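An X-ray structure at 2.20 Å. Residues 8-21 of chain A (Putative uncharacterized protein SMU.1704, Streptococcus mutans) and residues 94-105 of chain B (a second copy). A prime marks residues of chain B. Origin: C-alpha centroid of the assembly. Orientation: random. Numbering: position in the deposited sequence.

Chain A (8-21) LLIEYLILAIVSKH
Chain B 94-105: TIDGIVEGRIRH

Two copies of SMU.1704 meet through a helix of chain A and a helix of chain B, both begun earlier in their chains; the axes run 35° from parallel and approach to 8.4 Å. Ala16 marks the register: its CA lies 4.9 Å from Val99′ CA, and its small CB, pointing toward chain B, rests 3.6 Å from Val99′ CG2. Lys20 CA is 6.6 Å from Gly101′ CA. The contact is apolar at its N-terminal side, with no direct hydrogen bond across it. Leu9 (chi1 -128°, between wells; chi2 t) starts sideways, yet its CD1 reaches Ile95′ CD1 at 3.3 Å; Ile95′ is m, t. Tyr12 (chi1 t, chi2 42°) also leaves sideways, and its ring swings under Val99′ (chi1 t), whose CG2 sits over one face, 3.8 Å from the centroid. Tyr12 OH reaches water 1 at 2.6 Å, and this water donates to Asp96′ OD1 at 2.6 Å. Leu13 (m, t) brings CD2 to 3.7 Å from Ile98′ CG2 and 3.9 Å from Val99′ CG2. Ile17 and Ile98′ are both m, t, and Ile17 CG1 meets Ile98′ CG2 at 3.6 Å.

Beyond Glu100′ the chain turns at Gly101′ (phi 105°, psi -13°), where a CB would jam against the preceding carbonyl. CA-to-CB of Arg104′ (extended backbone; m, m, t, chi4 -94°) points toward chain A, and the m, m bends bring NH1 to Ile98′ O: NH1 donates to Ile98′ O (2.8 Å, 176°) and Ile103′ O (2.7 Å), fixing the guanidinium with one face over Ile17 CG1. Its NH2 donates to water 2 (2.6 Å), which lies 2.8 Å from both Ala16 O and Val99′ O. Lys20, all t, stretches past this group, its CD 3.4 Å from Arg104′ NH2; the like charges stay 4.6 Å apart, Lys20 NZ to Arg104′ NE. Ser19 (p) turns OG back to Ala16 O, 2.6 Å.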

# COMPACT_ATOMS: atom_id res chain seq x y z
N LEU A 8 8.68 -2.93 -0.43
CA LEU A 8 8.36 -3.68 -1.64
C LEU A 8 7.74 -2.77 -2.69
O LEU A 8 8.04 -2.89 -3.87
CB LEU A 8 7.42 -4.85 -1.35
CG LEU A 8 8.07 -5.96 -0.51
CD1 LEU A 8 7.08 -7.07 -0.21
CD2 LEU A 8 9.28 -6.50 -1.25
N LEU A 9 6.89 -1.86 -2.24
CA LEU A 9 6.24 -0.93 -3.15
C LEU A 9 7.28 0.07 -3.68
O LEU A 9 7.21 0.49 -4.83
CB LEU A 9 5.11 -0.19 -2.44
CG LEU A 9 3.75 -0.22 -3.12
CD1 LEU A 9 2.76 0.69 -2.39
CD2 LEU A 9 3.87 0.16 -4.58
N ILE A 10 8.23 0.45 -2.83
CA ILE A 10 9.33 1.33 -3.24
C ILE A 10 10.10 0.69 -4.39
O ILE A 10 10.49 1.37 -5.34
CB ILE A 10 10.31 1.56 -2.09
CG1 ILE A 10 9.61 2.24 -0.90
CG2 ILE A 10 11.53 2.38 -2.56
CD1 ILE A 10 9.52 3.72 -1.03
N GLU A 11 10.31 -0.61 -4.30
CA GLU A 11 11.03 -1.35 -5.33
C GLU A 11 10.24 -1.23 -6.62
O GLU A 11 10.79 -0.87 -7.66
CB GLU A 11 11.21 -2.82 -4.94
CG GLU A 11 12.26 -3.02 -3.86
CD GLU A 11 12.35 -4.45 -3.37
OE1 GLU A 11 11.71 -5.33 -3.96
OE2 GLU A 11 13.06 -4.69 -2.38
N TYR A 12 8.95 -1.53 -6.54
CA TYR A 12 8.05 -1.34 -7.66
C TYR A 12 8.27 0.05 -8.24
O TYR A 12 8.53 0.20 -9.43
CB TYR A 12 6.60 -1.53 -7.20
CG TYR A 12 5.56 -1.31 -8.26
CD1 TYR A 12 5.74 -1.80 -9.54
CD2 TYR A 12 4.38 -0.63 -7.97
CE1 TYR A 12 4.78 -1.60 -10.51
CE2 TYR A 12 3.43 -0.43 -8.92
CZ TYR A 12 3.63 -0.92 -10.19
OH TYR A 12 2.67 -0.72 -11.15
N LEU A 13 8.20 1.07 -7.41
CA LEU A 13 8.34 2.44 -7.91
C LEU A 13 9.69 2.65 -8.58
O LEU A 13 9.78 3.23 -9.65
CB LEU A 13 8.15 3.45 -6.77
CG LEU A 13 6.69 3.50 -6.27
CD1 LEU A 13 6.61 4.30 -5.00
CD2 LEU A 13 5.77 4.09 -7.31
N ILE A 14 10.76 2.19 -7.93
CA ILE A 14 12.08 2.37 -8.49
C ILE A 14 12.16 1.73 -9.87
O ILE A 14 12.53 2.38 -10.84
CB ILE A 14 13.16 1.73 -7.61
CG1 ILE A 14 13.33 2.55 -6.32
CG2 ILE A 14 14.46 1.65 -8.37
CD1 ILE A 14 14.10 1.83 -5.26
N LEU A 15 11.82 0.45 -9.94
CA LEU A 15 11.87 -0.24 -11.22
C LEU A 15 10.99 0.46 -12.24
O LEU A 15 11.36 0.61 -13.40
CB LEU A 15 11.44 -1.69 -11.05
CG LEU A 15 12.56 -2.73 -10.95
CD1 LEU A 15 13.83 -2.14 -10.38
CD2 LEU A 15 12.10 -3.95 -10.18
N ALA A 16 9.81 0.92 -11.80
CA ALA A 16 8.89 1.55 -12.73
C ALA A 16 9.51 2.82 -13.25
O ALA A 16 9.45 3.11 -14.44
CB ALA A 16 7.54 1.83 -12.07
N ILE A 17 10.12 3.58 -12.34
CA ILE A 17 10.72 4.87 -12.70
C ILE A 17 11.88 4.63 -13.65
O ILE A 17 12.00 5.28 -14.69
CB ILE A 17 11.22 5.60 -11.46
CG1 ILE A 17 10.04 6.06 -10.60
CG2 ILE A 17 12.05 6.79 -11.86
CD1 ILE A 17 10.45 6.59 -9.26
N VAL A 18 12.73 3.68 -13.30
CA VAL A 18 13.90 3.39 -14.08
C VAL A 18 13.49 2.84 -15.44
O VAL A 18 14.23 2.99 -16.40
CB VAL A 18 14.83 2.43 -13.34
CG1 VAL A 18 16.04 2.07 -14.22
CG2 VAL A 18 15.28 3.09 -12.04
N SER A 19 12.31 2.24 -15.52
CA SER A 19 11.87 1.69 -16.80
C SER A 19 11.60 2.79 -17.82
O SER A 19 11.73 2.57 -19.01
CB SER A 19 10.62 0.82 -16.66
OG SER A 19 9.47 1.63 -16.61
N LYS A 20 11.22 3.98 -17.34
CA LYS A 20 10.94 5.08 -18.27
C LYS A 20 12.24 5.45 -18.94
O LYS A 20 12.36 5.40 -20.17
CB LYS A 20 10.35 6.28 -17.55
CG LYS A 20 9.73 7.32 -18.49
CD LYS A 20 9.25 8.55 -17.73
CE LYS A 20 8.80 9.66 -18.68
NZ LYS A 20 8.88 11.02 -18.04
N HIS A 21 13.21 5.83 -18.12
CA HIS A 21 14.57 6.01 -18.59
C HIS A 21 15.56 5.69 -17.47
O HIS A 21 15.22 5.78 -16.29
CB HIS A 21 14.79 7.44 -19.10
CG HIS A 21 14.45 8.51 -18.11
ND1 HIS A 21 15.33 8.92 -17.13
CD2 HIS A 21 13.33 9.26 -17.96
CE1 HIS A 21 14.76 9.88 -16.41
NE2 HIS A 21 13.55 10.10 -16.89
N THR B 94 -1.28 8.19 -7.43
CA THR B 94 0.06 8.72 -7.35
C THR B 94 1.05 7.63 -7.70
O THR B 94 1.96 7.86 -8.48
CB THR B 94 0.30 9.31 -5.98
OG1 THR B 94 -0.63 10.39 -5.79
CG2 THR B 94 1.72 9.87 -5.90
N ILE B 95 0.86 6.45 -7.14
CA ILE B 95 1.68 5.31 -7.48
C ILE B 95 1.57 5.00 -8.98
O ILE B 95 2.57 4.91 -9.68
CB ILE B 95 1.30 4.11 -6.63
CG1 ILE B 95 1.79 4.36 -5.20
CG2 ILE B 95 1.92 2.83 -7.18
CD1 ILE B 95 1.61 3.18 -4.30
N ASP B 96 0.35 4.87 -9.46
CA ASP B 96 0.13 4.56 -10.87
C ASP B 96 0.68 5.68 -11.75
O ASP B 96 1.22 5.43 -12.82
CB ASP B 96 -1.35 4.35 -11.14
CG ASP B 96 -1.86 3.06 -10.57
OD1 ASP B 96 -1.05 2.21 -10.15
OD2 ASP B 96 -3.09 2.87 -10.55
N GLY B 97 0.54 6.91 -11.28
CA GLY B 97 1.05 8.06 -11.99
C GLY B 97 2.56 8.00 -12.09
O GLY B 97 3.15 8.28 -13.14
N ILE B 98 3.21 7.65 -10.98
CA ILE B 98 4.65 7.53 -10.97
C ILE B 98 5.03 6.36 -11.86
O ILE B 98 5.85 6.49 -12.76
CB ILE B 98 5.17 7.28 -9.57
CG1 ILE B 98 5.04 8.55 -8.72
CG2 ILE B 98 6.63 6.85 -9.61
CD1 ILE B 98 5.65 8.44 -7.34
N VAL B 99 4.40 5.22 -11.62
CA VAL B 99 4.67 4.02 -12.37
C VAL B 99 4.50 4.19 -13.87
O VAL B 99 5.30 3.67 -14.64
CB VAL B 99 3.84 2.86 -11.86
CG1 VAL B 99 3.86 1.71 -12.87
CG2 VAL B 99 4.40 2.42 -10.51
N GLU B 100 3.47 4.93 -14.27
CA GLU B 100 3.21 5.12 -15.70
C GLU B 100 3.98 6.29 -16.32
O GLU B 100 3.95 6.47 -17.53
CB GLU B 100 1.72 5.25 -15.96
CG GLU B 100 1.02 3.90 -15.91
CD GLU B 100 -0.39 3.99 -15.37
OE1 GLU B 100 -0.98 5.09 -15.44
OE2 GLU B 100 -0.90 2.96 -14.87
N GLY B 101 4.66 7.08 -15.50
CA GLY B 101 5.57 8.09 -16.02
C GLY B 101 5.09 9.52 -15.96
O GLY B 101 5.88 10.44 -16.15
N ARG B 102 3.80 9.72 -15.69
CA ARG B 102 3.26 11.07 -15.63
C ARG B 102 3.84 11.82 -14.46
O ARG B 102 4.21 12.98 -14.57
CB ARG B 102 1.74 11.03 -15.48
CG ARG B 102 1.02 10.37 -16.62
CD ARG B 102 -0.48 10.43 -16.41
NE ARG B 102 -0.89 9.60 -15.29
CZ ARG B 102 -1.00 8.27 -15.35
NH1 ARG B 102 -0.72 7.63 -16.48
NH2 ARG B 102 -1.40 7.60 -14.28
N ILE B 103 3.93 11.15 -13.32
CA ILE B 103 4.31 11.83 -12.10
C ILE B 103 5.81 11.73 -11.82
O ILE B 103 6.35 10.65 -11.66
CB ILE B 103 3.49 11.30 -10.91
CG1 ILE B 103 2.00 11.57 -11.16
CG2 ILE B 103 4.00 11.92 -9.63
CD1 ILE B 103 1.08 11.17 -10.02
N ARG B 104 6.46 12.89 -11.76
CA ARG B 104 7.89 13.00 -11.52
C ARG B 104 8.10 14.26 -10.70
O ARG B 104 7.37 15.23 -10.87
CB ARG B 104 8.65 13.16 -12.84
CG ARG B 104 8.69 11.90 -13.68
CD ARG B 104 9.41 10.78 -12.94
NE ARG B 104 9.50 9.58 -13.76
CZ ARG B 104 8.62 8.58 -13.72
NH1 ARG B 104 7.59 8.64 -12.89
NH2 ARG B 104 8.78 7.53 -14.51
N HIS B 105 9.11 14.26 -9.84
CA HIS B 105 9.40 15.46 -9.07
C HIS B 105 9.68 16.64 -10.01
O HIS B 105 9.96 16.45 -11.20
CB HIS B 105 10.59 15.21 -8.15
CG HIS B 105 11.90 15.22 -8.87
ND1 HIS B 105 12.36 14.14 -9.58
CD2 HIS B 105 12.83 16.19 -9.01
CE1 HIS B 105 13.53 14.44 -10.12
NE2 HIS B 105 13.84 15.68 -9.78
O HOH W 1 0.90 1.10 -11.54
O HOH W 2 7.63 5.25 -14.91
O HOH W 3 12.32 8.19 -15.03
O HOH W 4 11.61 11.49 -15.43